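Side-chain contacts in ribosome-inactivating protein 3 (Zea mays, PDB 2PQG), which belongs to the plant ribosome-inactivating proteins, a family whose fold sets a mixed beta sheet against a body of largely helical structure: residues I63-R68 with V178-M183; R101-G106 with A171-K176. One frame throughout, in Å; residues are numbered along the deposited sequence.

Contact 1 of 2, residues I63-R68 with V178-M183; sequences ITLAIR and VKLVVM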
loop_
_atom_site.group_PDB
_atom_site.type_symbol
_atom_site.label_atom_id
_atom_site.label_comp_id
_atom_site.label_asym_id
_atom_site.label_seq_id
_atom_site.Cartn_x
_atom_site.Cartn_y
_atom_site.Cartn_z
ATOM N N ILE A 63 0.118 14.818 2.547
ATOM C CA ILE A 63 0.795 13.911 3.459
ATOM C C ILE A 63 1.934 13.232 2.716
ATOM O O ILE A 63 1.903 13.094 1.491
ATOM C CB ILE A 63 -0.136 12.806 4.026
ATOM C CG1 ILE A 63 -0.725 11.958 2.897
ATOM C CG2 ILE A 63 -1.217 13.428 4.868
ATOM C CD1 ILE A 63 -1.478 10.723 3.386
ATOM N N THR A 64 2.950 12.816 3.457
ATOM C CA THR A 64 4.076 12.123 2.850
ATOM C C THR A 64 4.043 10.675 3.332
ATOM O O THR A 64 3.825 10.413 4.517
ATOM C CB THR A 64 5.417 12.756 3.262
ATOM O OG1 THR A 64 5.368 14.171 3.041
ATOM C CG2 THR A 64 6.556 12.160 2.443
ATOM N N LEU A 65 4.243 9.735 2.412
ATOM C CA LEU A 65 4.240 8.314 2.765
ATOM C C LEU A 65 5.670 7.775 2.841
ATOM O O LEU A 65 6.463 7.979 1.924
ATOM C CB LEU A 65 3.452 7.507 1.725
ATOM C CG LEU A 65 1.990 7.859 1.424
ATOM C CD1 LEU A 65 1.474 6.924 0.328
ATOM C CD2 LEU A 65 1.139 7.741 2.679
ATOM N N ALA A 66 6.003 7.098 3.934
ATOM C CA ALA A 66 7.341 6.526 4.099
ATOM C C ALA A 66 7.318 5.065 3.656
ATOM O O ALA A 66 6.798 4.201 4.368
ATOM C CB ALA A 66 7.780 6.619 5.559
ATOM N N ILE A 67 7.896 4.786 2.492
ATOM C CA ILE A 67 7.901 3.433 1.953
ATOM C C ILE A 67 9.276 2.777 1.848
ATOM O O ILE A 67 10.212 3.361 1.315
ATOM C CB ILE A 67 7.252 3.416 0.553
ATOM C CG1 ILE A 67 5.796 3.870 0.654
ATOM C CG2 ILE A 67 7.341 2.033 -0.054
ATOM C CD1 ILE A 67 5.170 4.217 -0.686
ATOM N N ARG A 68 9.388 1.550 2.353
ATOM C CA ARG A 68 10.647 0.811 2.280
ATOM C C ARG A 68 10.886 0.455 0.824
ATOM O O ARG A 68 9.973 0.015 0.134
ATOM C CB ARG A 68 10.571 -0.501 3.064
ATOM C CG ARG A 68 10.280 -0.375 4.535
ATOM C CD ARG A 68 10.114 -1.758 5.154
ATOM N NE ARG A 68 11.296 -2.602 4.981
ATOM C CZ ARG A 68 11.952 -3.181 5.982
ATOM N NH1 ARG A 68 11.540 -3.004 7.233
ATOM N NH2 ARG A 68 13.018 -3.933 5.734
ATOM N N VAL A 178 -5.619 1.787 4.196
ATOM C CA VAL A 178 -5.622 0.616 3.321
ATOM C C VAL A 178 -6.027 0.948 1.881
ATOM O O VAL A 178 -5.933 0.105 0.996
ATOM C CB VAL A 178 -6.535 -0.509 3.880
ATOM C CG1 VAL A 178 -7.991 -0.165 3.641
ATOM C CG2 VAL A 178 -6.147 -1.851 3.264
ATOM N N LYS A 179 -6.476 2.173 1.639
ATOM C CA LYS A 179 -6.840 2.567 0.286
ATOM C C LYS A 179 -5.557 3.009 -0.415
ATOM O O LYS A 179 -5.373 2.770 -1.618
ATOM C CB LYS A 179 -7.836 3.725 0.304
ATOM C CG LYS A 179 -9.210 3.363 0.820
ATOM C CD LYS A 179 -10.121 4.573 0.811
ATOM C CE LYS A 179 -11.542 4.188 1.177
ATOM N NZ LYS A 179 -12.032 3.090 0.309
ATOM N N LEU A 180 -4.668 3.647 0.348
ATOM C CA LEU A 180 -3.396 4.129 -0.188
ATOM C C LEU A 180 -2.392 2.990 -0.309
ATOM O O LEU A 180 -1.552 2.990 -1.204
ATOM C CB LEU A 180 -2.824 5.234 0.706
ATOM C CG LEU A 180 -3.713 6.467 0.900
ATOM C CD1 LEU A 180 -3.029 7.433 1.861
ATOM C CD2 LEU A 180 -4.001 7.137 -0.445
ATOM N N VAL A 181 -2.489 2.024 0.599
ATOM C CA VAL A 181 -1.599 0.875 0.579
ATOM C C VAL A 181 -1.815 0.107 -0.718
ATOM O O VAL A 181 -0.855 -0.283 -1.373
ATOM C CB VAL A 181 -1.848 -0.063 1.791
ATOM C CG1 VAL A 181 -1.006 -1.330 1.657
ATOM C CG2 VAL A 181 -1.488 0.654 3.085
ATOM N N VAL A 182 -3.072 -0.083 -1.108
ATOM C CA VAL A 182 -3.361 -0.811 -2.339
ATOM C C VAL A 182 -3.091 0.012 -3.600
ATOM O O VAL A 182 -2.489 -0.495 -4.543
ATOM C CB VAL A 182 -4.827 -1.322 -2.366
ATOM C CG1 VAL A 182 -5.086 -2.082 -3.647
ATOM C CG2 VAL A 182 -5.086 -2.228 -1.181
ATOM N N MET A 183 -3.527 1.273 -3.618
ATOM C CA MET A 183 -3.308 2.147 -4.780
ATOM C C MET A 183 -1.835 2.485 -5.011
ATOM O O MET A 183 -1.379 2.534 -6.156
ATOM C CB MET A 183 -4.085 3.464 -4.638
ATOM C CG MET A 183 -5.590 3.353 -4.828
ATOM S SD MET A 183 -6.433 4.954 -4.786
ATOM C CE MET A 183 -6.676 5.218 -2.997
#
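Leu180 puts a single methyl, CD1, against two side chains of the neighbouring strand, Ile63 and Leu65, and buries more surface here than either of them. Its closer partner is Ile63: the two side chains reach toward each other tip to tip, and Ile63 CD1 lies 3.9 Å from Leu180 CD1. On the strand side this reach depends on the first torsion of the isoleucine, which sets CG1 between the backbone N and the carbonyl carbon (chi1 59°), after which CD1 extends away from CA toward the helix. Leu65 offers one of its two terminal methyls. Its CD1 is the methyl anti to CA (chi2 178°), yet the other one, CD2, is the nearer, with Leu65 CD2 4.3 Å from Leu180 CD1. Since Ile63 and Leu65 are two residues apart on a beta strand, both point to the same side of the sheet, and Ile63 CD1 and Leu65 CD2 are themselves 4.0 Å apart; the three methyls form a nearly equilateral triangle. Here is a clear case of helix-on-sheet packing in the ribosome-inactivating fold: helix 171-189 lies over one face of the mixed sheet, to which strand 62-68 contributes an inner member. No hydrogen bond crosses, and the CA atoms of Leu65 and Leu180 stay 9.2 Å apart, a separation bridged by hydrocarbon alone. The flanking strands continue the apolar layer, Leu65 touching Leu56 of strand 51-57 and both Leu74 and Phe77 of strand 74-78. One residue further along the helix, Val181 also meets Leu74, and it packs on Tyr109 of helix 109-112.

Contact 2 of 2, residues R101-G106 with A171-K176; sequences RWLGFG and ADTKSK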
loop_
_atom_site.group_PDB
_atom_site.type_symbol
_atom_site.label_atom_id
_atom_site.label_comp_id
_atom_site.label_asym_id
_atom_site.label_seq_id
_atom_site.Cartn_x
_atom_site.Cartn_y
_atom_site.Cartn_z
ATOM N N ARG A 101 5.019 8.590 16.191
ATOM C CA ARG A 101 3.965 8.112 17.074
ATOM C C ARG A 101 3.448 6.775 16.553
ATOM O O ARG A 101 3.373 6.561 15.336
ATOM C CB ARG A 101 2.817 9.117 17.128
ATOM C CG ARG A 101 3.119 10.309 17.970
ATOM C CD ARG A 101 2.014 11.339 17.904
ATOM N NE ARG A 101 1.936 12.094 19.150
ATOM C CZ ARG A 101 1.475 11.591 20.293
ATOM N NH1 ARG A 101 1.443 12.345 21.383
ATOM N NH2 ARG A 101 1.030 10.338 20.345
ATOM N N TRP A 102 3.109 5.881 17.477
ATOM C CA TRP A 102 2.576 4.574 17.118
ATOM C C TRP A 102 1.087 4.698 16.783
ATOM O O TRP A 102 0.328 5.305 17.539
ATOM C CB TRP A 102 2.751 3.590 18.281
ATOM C CG TRP A 102 4.155 3.067 18.481
ATOM C CD1 TRP A 102 4.896 3.114 19.639
ATOM C CD2 TRP A 102 4.960 2.367 17.520
ATOM N NE1 TRP A 102 6.109 2.496 19.450
ATOM C CE2 TRP A 102 6.183 2.040 18.160
ATOM C CE3 TRP A 102 4.783 2.012 16.175
ATOM C CZ2 TRP A 102 7.210 1.341 17.506
ATOM C CZ3 TRP A 102 5.811 1.314 15.520
ATOM C CH2 TRP A 102 7.013 1.002 16.188
ATOM N N LEU A 103 0.678 4.133 15.649
ATOM C CA LEU A 103 -0.721 4.169 15.248
ATOM C C LEU A 103 -1.524 3.247 16.173
ATOM O O LEU A 103 -2.724 3.436 16.372
ATOM C CB LEU A 103 -0.869 3.732 13.781
ATOM C CG LEU A 103 -0.638 4.817 12.707
ATOM C CD1 LEU A 103 -0.546 4.222 11.292
ATOM C CD2 LEU A 103 -1.782 5.821 12.782
ATOM N N GLY A 104 -0.850 2.261 16.759
ATOM C CA GLY A 104 -1.531 1.342 17.653
ATOM C C GLY A 104 -1.894 0.029 16.980
ATOM O O GLY A 104 -2.203 -0.959 17.647
ATOM N N PHE A 105 -1.863 0.021 15.652
ATOM C CA PHE A 105 -2.176 -1.178 14.887
ATOM C C PHE A 105 -1.087 -1.377 13.840
ATOM O O PHE A 105 -0.327 -0.449 13.558
ATOM C CB PHE A 105 -3.559 -1.044 14.238
ATOM C CG PHE A 105 -3.772 0.246 13.499
ATOM C CD1 PHE A 105 -3.539 0.324 12.133
ATOM C CD2 PHE A 105 -4.222 1.379 14.167
ATOM C CE1 PHE A 105 -3.757 1.510 11.438
ATOM C CE2 PHE A 105 -4.444 2.576 13.484
ATOM C CZ PHE A 105 -4.211 2.642 12.117
ATOM N N GLY A 106 -0.992 -2.581 13.283
ATOM C CA GLY A 106 0.035 -2.848 12.290
ATOM C C GLY A 106 -0.410 -2.618 10.855
ATOM O O GLY A 106 -1.567 -2.287 10.597
ATOM N N ALA A 171 -11.027 3.345 13.111
ATOM C CA ALA A 171 -11.620 2.568 12.033
ATOM C C ALA A 171 -11.449 3.417 10.777
ATOM O O ALA A 171 -11.057 2.914 9.723
ATOM C CB ALA A 171 -13.113 2.316 12.301
ATOM N N ASP A 172 -11.731 4.713 10.912
ATOM C CA ASP A 172 -11.624 5.652 9.798
ATOM C C ASP A 172 -10.210 5.718 9.231
ATOM O O ASP A 172 -10.023 5.679 8.014
ATOM C CB ASP A 172 -12.075 7.049 10.235
ATOM C CG ASP A 172 -12.001 8.061 9.113
ATOM O OD1 ASP A 172 -12.649 7.843 8.063
ATOM O OD2 ASP A 172 -11.289 9.074 9.287
ATOM N N THR A 173 -9.221 5.821 10.112
ATOM C CA THR A 173 -7.833 5.866 9.695
ATOM C C THR A 173 -7.449 4.545 9.013
ATOM O O THR A 173 -6.865 4.547 7.933
ATOM C CB THR A 173 -6.902 6.109 10.898
ATOM O OG1 THR A 173 -7.139 7.417 11.429
ATOM C CG2 THR A 173 -5.450 6.002 10.488
ATOM N N LYS A 174 -7.772 3.415 9.632
ATOM C CA LYS A 174 -7.439 2.133 9.017
ATOM C C LYS A 174 -8.002 2.053 7.608
ATOM O O LYS A 174 -7.395 1.471 6.712
ATOM C CB LYS A 174 -8.012 0.969 9.823
ATOM C CG LYS A 174 -7.391 0.777 11.173
ATOM C CD LYS A 174 -7.867 -0.526 11.763
ATOM C CE LYS A 174 -7.618 -0.569 13.244
ATOM N NZ LYS A 174 -8.506 -1.582 13.863
ATOM N N SER A 175 -9.178 2.640 7.426
ATOM C CA SER A 175 -9.864 2.629 6.148
ATOM C C SER A 175 -9.147 3.455 5.093
ATOM O O SER A 175 -8.952 2.995 3.972
ATOM C CB SER A 175 -11.289 3.139 6.338
ATOM O OG SER A 175 -11.953 3.249 5.099
ATOM N N LYS A 176 -8.760 4.673 5.459
ATOM C CA LYS A 176 -8.059 5.569 4.546
ATOM C C LYS A 176 -6.657 5.032 4.236
ATOM O O LYS A 176 -6.164 5.143 3.104
ATOM C CB LYS A 176 -7.976 6.960 5.166
ATOM C CG LYS A 176 -9.360 7.591 5.393
ATOM C CD LYS A 176 -10.082 7.749 4.058
ATOM C CE LYS A 176 -11.452 8.397 4.179
ATOM N NZ LYS A 176 -12.492 7.405 4.535
#
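The Phe105 ring receives the aliphatic chain of Lys174 over one face and the methyl of Thr173 at its edge. Lys174 CG makes a CH-pi contact 3.8 Å from the centroid of the Phe105 ring, 16° off the ring normal. Beyond CG the lysine runs extended across the same face, bringing Lys174 CE to 3.9 Å from Phe105 CG. Its ammonium is farther off: NZ is 5.5 Å from the Phe105 centroid, a long and at most weak cation-pi attraction, and it makes a salt bridge with Asp168. Thr173 comes in near the ring plane, with CG2 3.9 Å from Phe105 CZ. That methyl stands opposite the threonine's own backbone N, while OG1 sits beside the N (chi1 -66°).

The phenyl is thus sandwiched, because Leu103 CB lies 3.7 Å above the other face, offset toward the rim. Leu103 also reaches the helix itself, through CD2, 4.3 Å from Thr173 CG2. One turn on, Leu177 touches both Leu103 and Phe105. Backbone hydrogen bonds alongside the parallel strand 84-86 and just past its end tie this segment to the sheet, Leu103 pairing with Glu86 and Phe105 with Gly88. Between them Gly104 has a positive phi of 99°, as suits glycine, and Gly104 and Phe105 together face Gly88, a geometry that fits a G1 beta bulge.

How the contacts relate
Contacts 1 and 2 lie about 12 Å apart between centres and share helix 171-189, whose segments 171-176 and 178-183 are separated by Leu177 alone. Both reach the same mixed sheet, but in different places: contact 1 meets inner strand 62-68, whereas contact 2 meets the loop that follows strand 101-102, an outermost strand, with strands 74-78 and 84-86 lying between. Along the chain, contact 2 is nested inside the loop closed by contact 1. One helix therefore joins an inner strand to the loop beyond an edge strand: contact 1, near the chain's centre, is wholly buried and apolar, while contact 2, centred about 13 Å from that point, is partly buried and adds a lysine and an aromatic ring.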